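Local coordinates for oligogalacturonate lyase (Yersinia enterocolitica subsp. enterocolitica, PDB 3PE7), which cleaves oligogalacturonates, the short fragments of pectin, by beta-elimination in the cytoplasm, using a metal-binding seven-bladed beta-propeller, at residues T24-P29 and Y63-N68; A122-Y127 and K165-L170; M218-E223 and R229-H234. All coordinates share one frame; numbering follows the deposited sequence.

Contact 1: residues T24-P29 and Y63-N68; sequences TRLTPP and YLLDLN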
loop_
_atom_site.group_PDB
_atom_site.type_symbol
_atom_site.label_atom_id
_atom_site.label_comp_id
_atom_site.label_asym_id
_atom_site.label_seq_id
_atom_site.Cartn_x
_atom_site.Cartn_y
_atom_site.Cartn_z
ATOM N N THR A 24 -4.922 10.917 -17.609
ATOM C CA THR A 24 -4.008 10.320 -18.584
ATOM C C THR A 24 -3.802 8.858 -18.223
ATOM O O THR A 24 -3.429 8.553 -17.088
ATOM C CB THR A 24 -2.661 11.080 -18.633
ATOM O OG1 THR A 24 -2.924 12.435 -19.033
ATOM C CG2 THR A 24 -1.722 10.440 -19.654
ATOM N N ARG A 25 -4.077 7.970 -19.177
ATOM C CA ARG A 25 -3.765 6.544 -19.033
ATOM C C ARG A 25 -2.336 6.303 -19.505
ATOM O O ARG A 25 -1.961 6.714 -20.613
ATOM C CB ARG A 25 -4.711 5.718 -19.888
ATOM C CG ARG A 25 -4.575 4.214 -19.675
ATOM C CD ARG A 25 -5.604 3.484 -20.481
ATOM N NE ARG A 25 -5.331 3.610 -21.919
ATOM C CZ ARG A 25 -6.243 3.428 -22.866
ATOM N NH1 ARG A 25 -7.491 3.123 -22.545
ATOM N NH2 ARG A 25 -5.894 3.559 -24.151
ATOM N N LEU A 26 -1.560 5.622 -18.669
ATOM C CA LEU A 26 -0.116 5.497 -18.899
ATOM C C LEU A 26 0.287 4.185 -19.560
ATOM O O LEU A 26 1.374 4.087 -20.129
ATOM C CB LEU A 26 0.636 5.632 -17.576
ATOM C CG LEU A 26 0.421 6.896 -16.737
ATOM C CD1 LEU A 26 1.200 6.771 -15.439
ATOM C CD2 LEU A 26 0.853 8.145 -17.489
ATOM N N THR A 27 -0.571 3.174 -19.457
ATOM C CA THR A 27 -0.231 1.817 -19.907
ATOM C C THR A 27 -1.343 1.271 -20.811
ATOM O O THR A 27 -2.509 1.716 -20.706
ATOM C CB THR A 27 -0.015 0.854 -18.695
ATOM O OG1 THR A 27 -1.211 0.803 -17.914
ATOM C CG2 THR A 27 1.140 1.332 -17.812
ATOM N N PRO A 28 -0.993 0.335 -21.713
ATOM C CA PRO A 28 -1.967 -0.169 -22.679
ATOM C C PRO A 28 -2.870 -1.252 -22.077
ATOM O O PRO A 28 -2.351 -2.229 -21.529
ATOM C CB PRO A 28 -1.081 -0.749 -23.797
ATOM C CG PRO A 28 0.181 -1.191 -23.088
ATOM C CD PRO A 28 0.369 -0.213 -21.944
ATOM N N PRO A 29 -4.203 -1.091 -22.193
ATOM C CA PRO A 29 -5.124 -1.975 -21.477
ATOM C C PRO A 29 -5.291 -3.357 -22.116
ATOM O O PRO A 29 -6.180 -4.108 -21.709
ATOM C CB PRO A 29 -6.438 -1.180 -21.464
ATOM C CG PRO A 29 -6.360 -0.308 -22.675
ATOM C CD PRO A 29 -4.903 0.079 -22.761
ATOM N N TYR A 63 8.734 -2.620 -13.566
ATOM C CA TYR A 63 9.191 -1.705 -14.601
ATOM C C TYR A 63 9.397 -0.329 -14.007
ATOM O O TYR A 63 8.752 0.013 -13.023
ATOM C CB TYR A 63 8.150 -1.606 -15.727
ATOM C CG TYR A 63 8.025 -2.881 -16.504
ATOM C CD1 TYR A 63 8.658 -3.035 -17.738
ATOM C CD2 TYR A 63 7.286 -3.951 -15.999
ATOM C CE1 TYR A 63 8.574 -4.250 -18.443
ATOM C CE2 TYR A 63 7.201 -5.160 -16.687
ATOM C CZ TYR A 63 7.837 -5.291 -17.915
ATOM O OH TYR A 63 7.750 -6.487 -18.595
ATOM N N LEU A 64 10.318 0.450 -14.586
ATOM C CA LEU A 64 10.426 1.862 -14.233
ATOM C C LEU A 64 10.043 2.681 -15.446
ATOM O O LEU A 64 10.667 2.573 -16.518
ATOM C CB LEU A 64 11.857 2.215 -13.768
ATOM C CG LEU A 64 12.010 3.588 -13.115
ATOM C CD1 LEU A 64 11.397 3.599 -11.713
ATOM C CD2 LEU A 64 13.486 3.969 -13.025
ATOM N N LEU A 65 9.017 3.507 -15.289
ATOM C CA LEU A 65 8.500 4.318 -16.383
ATOM C C LEU A 65 9.066 5.738 -16.281
ATOM O O LEU A 65 8.908 6.402 -15.240
ATOM C CB LEU A 65 6.959 4.360 -16.337
ATOM C CG LEU A 65 6.194 5.278 -17.292
ATOM C CD1 LEU A 65 6.553 5.046 -18.757
ATOM C CD2 LEU A 65 4.681 5.127 -17.071
ATOM N N ASP A 66 9.734 6.179 -17.347
ATOM C CA ASP A 66 10.185 7.576 -17.455
ATOM C C ASP A 66 8.992 8.379 -17.983
ATOM O O ASP A 66 8.562 8.189 -19.116
ATOM C CB ASP A 66 11.394 7.704 -18.380
ATOM C CG ASP A 66 11.987 9.103 -18.379
ATOM O OD1 ASP A 66 11.233 10.089 -18.513
ATOM O OD2 ASP A 66 13.226 9.218 -18.265
ATOM N N LEU A 67 8.456 9.260 -17.148
ATOM C CA LEU A 67 7.212 9.962 -17.481
ATOM C C LEU A 67 7.397 11.067 -18.516
ATOM O O LEU A 67 6.429 11.540 -19.103
ATOM C CB LEU A 67 6.531 10.502 -16.213
ATOM C CG LEU A 67 6.090 9.446 -15.188
ATOM C CD1 LEU A 67 5.768 10.137 -13.872
ATOM C CD2 LEU A 67 4.891 8.664 -15.680
ATOM N N ASN A 68 8.646 11.464 -18.741
ATOM C CA ASN A 68 8.945 12.475 -19.747
ATOM C C ASN A 68 9.161 11.828 -21.107
ATOM O O ASN A 68 8.701 12.312 -22.140
ATOM C CB ASN A 68 10.172 13.283 -19.320
ATOM C CG ASN A 68 9.894 14.174 -18.121
ATOM O OD1 ASN A 68 10.591 14.102 -17.113
ATOM N ND2 ASN A 68 8.858 14.991 -18.210
#

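Contact 2: residues A122-Y127 and K165-L170; sequences AEWVGY and KPCCRL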
loop_
_atom_site.group_PDB
_atom_site.type_symbol
_atom_site.label_atom_id
_atom_site.label_comp_id
_atom_site.label_asym_id
_atom_site.label_seq_id
_atom_site.Cartn_x
_atom_site.Cartn_y
_atom_site.Cartn_z
ATOM N N ALA A 122 13.537 -21.577 6.492
ATOM C CA ALA A 122 12.722 -22.740 6.090
ATOM C C ALA A 122 11.429 -22.995 6.853
ATOM O O ALA A 122 10.420 -23.381 6.249
ATOM C CB ALA A 122 13.587 -24.025 6.148
ATOM N N GLU A 123 11.477 -22.815 8.169
ATOM C CA GLU A 123 10.372 -23.189 9.056
ATOM C C GLU A 123 9.293 -22.117 9.152
ATOM O O GLU A 123 8.355 -22.249 9.935
ATOM C CB GLU A 123 10.910 -23.455 10.464
ATOM C CG GLU A 123 11.670 -24.774 10.631
ATOM C CD GLU A 123 11.902 -25.127 12.104
ATOM O OE1 GLU A 123 13.077 -25.305 12.499
ATOM O OE2 GLU A 123 10.906 -25.235 12.866
ATOM N N TRP A 124 9.451 -21.061 8.360
ATOM C CA TRP A 124 8.584 -19.888 8.404
ATOM C C TRP A 124 8.173 -19.474 6.991
ATOM O O TRP A 124 8.822 -19.844 6.008
ATOM C CB TRP A 124 9.299 -18.729 9.115
ATOM C CG TRP A 124 9.655 -19.052 10.550
ATOM C CD1 TRP A 124 10.764 -19.711 10.984
ATOM C CD2 TRP A 124 8.887 -18.739 11.712
ATOM N NE1 TRP A 124 10.738 -19.836 12.350
ATOM C CE2 TRP A 124 9.591 -19.252 12.826
ATOM C CE3 TRP A 124 7.676 -18.072 11.924
ATOM C CZ2 TRP A 124 9.133 -19.106 14.133
ATOM C CZ3 TRP A 124 7.198 -17.941 13.227
ATOM C CH2 TRP A 124 7.930 -18.464 14.323
ATOM N N VAL A 125 7.078 -18.718 6.914
ATOM C CA VAL A 125 6.559 -18.173 5.659
ATOM C C VAL A 125 6.350 -16.661 5.843
ATOM O O VAL A 125 5.692 -16.230 6.797
ATOM C CB VAL A 125 5.215 -18.834 5.252
ATOM C CG1 VAL A 125 4.758 -18.335 3.884
ATOM C CG2 VAL A 125 5.325 -20.357 5.256
ATOM N N GLY A 126 6.908 -15.875 4.925
ATOM C CA GLY A 126 6.674 -14.429 4.932
ATOM C C GLY A 126 5.195 -14.140 4.704
ATOM O O GLY A 126 4.555 -14.755 3.847
ATOM N N TYR A 127 4.653 -13.215 5.490
ATOM C CA TYR A 127 3.271 -12.774 5.354
ATOM C C TYR A 127 3.193 -11.263 5.162
ATOM O O TYR A 127 3.753 -10.499 5.940
ATOM C CB TYR A 127 2.406 -13.194 6.547
ATOM C CG TYR A 127 1.028 -12.573 6.488
ATOM C CD1 TYR A 127 0.708 -11.444 7.254
ATOM C CD2 TYR A 127 0.054 -13.076 5.615
ATOM C CE1 TYR A 127 -0.562 -10.847 7.176
ATOM C CE2 TYR A 127 -1.208 -12.484 5.528
ATOM C CZ TYR A 127 -1.505 -11.376 6.315
ATOM O OH TYR A 127 -2.734 -10.787 6.222
ATOM N N LYS A 165 -5.382 -19.089 15.402
ATOM C CA LYS A 165 -4.348 -18.511 16.277
ATOM C C LYS A 165 -2.935 -18.868 15.827
ATOM O O LYS A 165 -2.166 -19.497 16.580
ATOM C CB LYS A 165 -4.565 -18.922 17.745
ATOM C CG LYS A 165 -5.759 -18.263 18.400
ATOM C CD LYS A 165 -5.850 -18.631 19.875
ATOM C CE LYS A 165 -7.264 -18.487 20.385
ATOM N NZ LYS A 165 -7.626 -17.084 20.752
ATOM N N PRO A 166 -2.576 -18.473 14.595
ATOM C CA PRO A 166 -1.270 -18.830 14.051
ATOM C C PRO A 166 -0.142 -18.158 14.821
ATOM O O PRO A 166 -0.316 -17.040 15.322
ATOM C CB PRO A 166 -1.311 -18.264 12.631
ATOM C CG PRO A 166 -2.308 -17.108 12.716
ATOM C CD PRO A 166 -3.349 -17.599 13.686
ATOM N N CYS A 167 0.991 -18.847 14.906
ATOM C CA CYS A 167 2.195 -18.298 15.507
ATOM C C CYS A 167 2.858 -17.333 14.524
ATOM O O CYS A 167 3.349 -17.737 13.468
ATOM C CB CYS A 167 3.164 -19.404 15.889
ATOM S SG CYS A 167 4.709 -18.778 16.612
ATOM N N CYS A 168 2.832 -16.050 14.879
ATOM C CA CYS A 168 3.394 -14.996 14.061
ATOM C C CYS A 168 4.485 -14.279 14.824
ATOM O O CYS A 168 4.344 -14.027 16.021
ATOM C CB CYS A 168 2.307 -13.969 13.725
ATOM S SG CYS A 168 0.926 -14.638 12.786
ATOM N N ARG A 169 5.545 -13.939 14.118
ATOM C CA ARG A 169 6.579 -13.090 14.672
ATOM C C ARG A 169 6.787 -11.838 13.820
ATOM O O ARG A 169 6.825 -11.879 12.590
ATOM C CB ARG A 169 7.887 -13.869 14.906
ATOM C CG ARG A 169 8.529 -14.470 13.676
ATOM C CD ARG A 169 9.659 -15.435 14.070
ATOM N NE ARG A 169 10.503 -15.736 12.919
ATOM C CZ ARG A 169 11.629 -16.436 12.951
ATOM N NH1 ARG A 169 12.073 -16.965 14.096
ATOM N NH2 ARG A 169 12.307 -16.627 11.825
ATOM N N LEU A 170 6.901 -10.716 14.522
ATOM C CA LEU A 170 7.169 -9.426 13.906
ATOM C C LEU A 170 8.687 -9.310 13.870
ATOM O O LEU A 170 9.337 -9.251 14.921
ATOM C CB LEU A 170 6.553 -8.327 14.776
ATOM C CG LEU A 170 6.352 -6.931 14.180
ATOM C CD1 LEU A 170 5.624 -6.071 15.220
ATOM C CD2 LEU A 170 7.653 -6.291 13.792
#

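Contact 3: residues M218-E223 and R229-H234; sequences MWLINE and RKVKTH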
loop_
_atom_site.group_PDB
_atom_site.type_symbol
_atom_site.label_atom_id
_atom_site.label_comp_id
_atom_site.label_asym_id
_atom_site.label_seq_id
_atom_site.Cartn_x
_atom_site.Cartn_y
_atom_site.Cartn_z
ATOM N N MET A 218 -5.570 -1.882 16.077
ATOM C CA MET A 218 -4.327 -1.135 15.913
ATOM C C MET A 218 -3.479 -1.130 17.182
ATOM O O MET A 218 -3.972 -0.844 18.272
ATOM C CB MET A 218 -4.624 0.316 15.509
ATOM C CG MET A 218 -5.339 0.491 14.170
ATOM S SD MET A 218 -6.022 2.176 14.024
ATOM C CE MET A 218 -4.584 3.127 13.670
ATOM N N TRP A 219 -2.198 -1.428 16.997
ATOM C CA TRP A 219 -1.230 -1.522 18.089
ATOM C C TRP A 219 0.049 -0.774 17.759
ATOM O O TRP A 219 0.385 -0.558 16.589
ATOM C CB TRP A 219 -0.898 -2.999 18.361
ATOM C CG TRP A 219 -2.109 -3.742 18.836
ATOM C CD1 TRP A 219 -3.148 -4.180 18.065
ATOM C CD2 TRP A 219 -2.439 -4.085 20.190
ATOM N NE1 TRP A 219 -4.088 -4.793 18.848
ATOM C CE2 TRP A 219 -3.681 -4.751 20.156
ATOM C CE3 TRP A 219 -1.791 -3.913 21.432
ATOM C CZ2 TRP A 219 -4.311 -5.240 21.314
ATOM C CZ3 TRP A 219 -2.422 -4.410 22.594
ATOM C CH2 TRP A 219 -3.666 -5.063 22.513
ATOM N N LEU A 220 0.738 -0.331 18.800
ATOM C CA LEU A 220 2.081 0.188 18.663
ATOM C C LEU A 220 2.993 -0.652 19.550
ATOM O O LEU A 220 2.561 -1.209 20.563
ATOM C CB LEU A 220 2.161 1.648 19.115
ATOM C CG LEU A 220 1.341 2.711 18.397
ATOM C CD1 LEU A 220 1.606 4.042 19.096
ATOM C CD2 LEU A 220 1.780 2.810 16.937
ATOM N N ILE A 221 4.257 -0.737 19.162
ATOM C CA ILE A 221 5.275 -1.344 20.024
ATOM C C ILE A 221 6.585 -0.611 19.790
ATOM O O ILE A 221 6.825 -0.065 18.696
ATOM C CB ILE A 221 5.412 -2.880 19.756
ATOM C CG1 ILE A 221 6.174 -3.592 20.883
ATOM C CG2 ILE A 221 6.021 -3.156 18.368
ATOM C CD1 ILE A 221 6.020 -5.122 20.833
ATOM N N ASN A 222 7.434 -0.573 20.813
ATOM C CA ASN A 222 8.776 -0.045 20.623
ATOM C C ASN A 222 9.602 -1.010 19.802
ATOM O O ASN A 222 9.354 -2.227 19.818
ATOM C CB ASN A 222 9.469 0.214 21.963
ATOM C CG ASN A 222 8.820 1.329 22.767
ATOM O OD1 ASN A 222 8.004 2.110 22.268
ATOM N ND2 ASN A 222 9.217 1.426 24.029
ATOM N N GLU A 223 10.596 -0.468 19.104
ATOM C CA GLU A 223 11.484 -1.254 18.259
ATOM C C GLU A 223 12.148 -2.399 19.023
ATOM O O GLU A 223 12.400 -3.455 18.457
ATOM C CB GLU A 223 12.549 -0.359 17.647
ATOM C CG GLU A 223 13.250 -0.957 16.446
ATOM C CD GLU A 223 14.360 -0.089 15.950
ATOM O OE1 GLU A 223 14.648 -0.140 14.737
ATOM O OE2 GLU A 223 14.937 0.663 16.776
ATOM N N ARG A 229 1.259 -1.485 23.180
ATOM C CA ARG A 229 0.033 -0.819 23.599
ATOM C C ARG A 229 -0.928 -0.641 22.433
ATOM O O ARG A 229 -0.508 -0.468 21.309
ATOM C CB ARG A 229 0.332 0.532 24.270
ATOM C CG ARG A 229 0.819 1.670 23.349
ATOM C CD ARG A 229 2.318 1.616 23.161
ATOM N NE ARG A 229 2.900 2.848 22.618
ATOM C CZ ARG A 229 4.108 2.915 22.064
ATOM N NH1 ARG A 229 4.563 4.073 21.597
ATOM N NH2 ARG A 229 4.863 1.824 21.962
ATOM N N LYS A 230 -2.221 -0.672 22.717
ATOM C CA LYS A 230 -3.196 -0.385 21.675
ATOM C C LYS A 230 -3.291 1.108 21.398
ATOM O O LYS A 230 -3.138 1.948 22.299
ATOM C CB LYS A 230 -4.568 -0.999 21.978
ATOM C CG LYS A 230 -5.207 -0.645 23.277
ATOM C CD LYS A 230 -6.565 -1.369 23.430
ATOM C CE LYS A 230 -6.442 -2.875 23.397
ATOM N NZ LYS A 230 -7.721 -3.513 23.857
ATOM N N VAL A 231 -3.537 1.432 20.134
ATOM C CA VAL A 231 -3.736 2.820 19.705
ATOM C C VAL A 231 -5.015 3.381 20.330
ATOM O O VAL A 231 -5.058 4.539 20.771
ATOM C CB VAL A 231 -3.757 2.890 18.153
ATOM C CG1 VAL A 231 -4.268 4.258 17.655
ATOM C CG2 VAL A 231 -2.372 2.579 17.598
ATOM N N LYS A 232 -6.052 2.553 20.398
ATOM C CA LYS A 232 -7.282 2.942 21.080
ATOM C C LYS A 232 -8.018 1.716 21.595
ATOM O O LYS A 232 -7.782 0.599 21.125
ATOM C CB LYS A 232 -8.194 3.760 20.160
ATOM C CG LYS A 232 -9.042 2.930 19.197
ATOM C CD LYS A 232 -9.820 3.801 18.239
ATOM C CE LYS A 232 -10.913 4.596 18.952
ATOM N NZ LYS A 232 -11.654 5.472 17.962
ATOM N N THR A 233 -8.893 1.942 22.569
ATOM C CA THR A 233 -9.901 0.964 22.931
ATOM C C THR A 233 -11.118 1.215 22.039
ATOM O O THR A 233 -11.660 2.326 22.008
ATOM C CB THR A 233 -10.287 1.080 24.405
ATOM O OG1 THR A 233 -9.117 0.871 25.203
ATOM C CG2 THR A 233 -11.340 0.035 24.770
ATOM N N HIS A 234 -11.521 0.183 21.300
ATOM C CA HIS A 234 -12.716 0.253 20.460
ATOM C C HIS A 234 -13.943 0.511 21.326
ATOM O O HIS A 234 -14.134 -0.138 22.367
ATOM C CB HIS A 234 -12.943 -1.065 19.713
ATOM C CG HIS A 234 -11.964 -1.342 18.612
ATOM N ND1 HIS A 234 -12.338 -1.908 17.410
ATOM C CD2 HIS A 234 -10.623 -1.151 18.535
ATOM C CE1 HIS A 234 -11.271 -2.056 16.643
ATOM N NE2 HIS A 234 -10.218 -1.605 17.302
HETATM O O HOH W 1 -7.820 -0.274 16.673
HETATM O O HOH W 2 -6.437 0.073 18.782
HETATM O O HOH W 3 7.359 3.882 20.606
#

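Contact 1: residues T24-P29 and Y63-N68
A small apolar contact between two propeller blades is made by L26, just past the end of strand 22-25, with L65 near the end of strand 61-66 and L67 just beyond it. No hydrogen bond crosses it, and the backbones stay well apart: the closest CA atoms, those of L26 and L67, are separated by 8.7 Å. The side chains bridge that gap. CB of L26 already points at the other segment, and CG, anti to the carbonyl carbon (chi1 -56°), sends the CD1 branch the same way. CD2 of L65 meets CB of L26 at 4.1 Å and lies almost as near to CD1, whereas L67 reaches across with its CD2 to within 4.2 Å of L26 CD1. CD1 of L26 faces both methyls, which lie on the same side of it, and L26 meets each leucine at a slant. L50 and L379 also pack on L26, while L65 touches F52 and L9, extending the apolar layer into both sheets. Directly beyond, the chain turns away: the N-H of N68 binds D66 OD1 at 2.9 Å in an Asx turn, and the same oxygen is hydrogen-bonded to the N of T69. On the other segment, T27 OG1 is hydrogen-bonded to the N of L377, which ties the loop after strand 22-25 to strand 376-381. That blade combines N-terminal strands with strands from the C-terminal end of the chain, the ring closure characteristic of beta-propellers, and the leucines form part of its apolar interface with the neighbouring blade.

Contact 2: residues A122-Y127 and K165-L170
R169 lays its guanidinium flat over one face of the W124 indole, the two planes only 6° apart and their centres separated by 3.6 Å. This is a cation-pi stack within a single four-stranded blade of the beta-propeller: W124 opens strand 124-132, R169 belongs to strand 168-174, and strand 138-145 runs between them, so the pair reaches across strand 138-145 on one side of the sheet. The overlap runs along the arginine from CG to the guanidinium. Its CD sits above the six-membered ring, 3.6 Å from the centroid and 14° off the normal, as a CH-pi contact, and CZ stands over the five-membered ring. NE lies between them, close to the fused bond, while NH2 approaches CD1 of W124 to 3.5 Å. R169 achieves this by placing CG between its backbone N and carbonyl carbon (chi1 61°) and then running extended to the guanidinium. NH2 also forms a salt bridge with E143 OE1 on the intervening strand, which probably fixes the rotation of the group and offsets its charge while leaving its flat face on the indole. Q185 of strand 180-186 packs against both W124 and R169, and R145 adds a further neighbour to the tryptophan. C167, whose backbone N is held by D148 OD2, meets the far rim of the indole. There the sulfur comes in obliquely to the ring, and the approach is a Cys sulfur-aromatic contact with SG lying 4.0 Å from W124 CH2.

Contact 3: residues M218-E223 and R229-H234
L220 and R229 face each other as a hydrogen-bonded antiparallel pair in the hairpin of strands 218-222 and 229-230, the latter being an outermost strand of its propeller blade. L220 N gives to R229 O at 2.8 Å, and R229 N returns a bond to L220 O at 2.9 Å. The adjoining W219-K230 pair is non-hydrogen-bonded, and V231 N to M218 O closes the ladder at 3.0 Å. Packing is tight on the side of L220 and V231. CG2 of V231 is wedged against CG of L220 and CB of M218, each 3.8 Å away, and L252 of the following blade touches both V231 and M218. The face carrying W219 and K230 is looser. CB of K230 stands over the indole's six-membered ring, 5° off the normal, in a CH-pi contact; the lysine then bends at chi3 (60°) to bring CE near CH2 of W219. The indole also stacks with H207 and uses NE1 to bind A216 O. Water enters where the ladder ends, one molecule joining M218 O to K232 N and another joining M218 N to H234 NE2. At the opposite end R229, its side chain about 7 Å from that of the calcium ligand E272, bends sharply at chi2 (-86°) and lays one face of its guanidinium over L220 CB. From there NH2 reaches N222 OD1 at 3.2 Å, arriving above the amide's carbonyl plane; it also binds N227 O in the turn, while N222 ND2 goes to T226 OG1. A third water links N222 OD1 and R229 NH1. Polar side chains and water thus take over where the backbone pairing stops: the guanidinium's flat face covers L220 CB while its N-H groups bind oxygens of the turn, N222 and water.

How the contacts relate
Taken from the N terminus, the three contacts follow one another in series, with no nesting or crossing. Contact 1 closes a loop of 33 intervening residues and joins two neighbouring blades, one of which contains both N- and C-terminal strands. Contact 2 comes next and spans 37 residues, including helix 155-161, yet stays inside one blade, linking its first and third strands. Contact 3 bridges only five residues, the turn of a hairpin at the border of the next blade. Contacts 2 and 3 approach to about 4 Å between nearest atoms without touching, whereas contact 1 lies on the opposite side of the chain's centre from both.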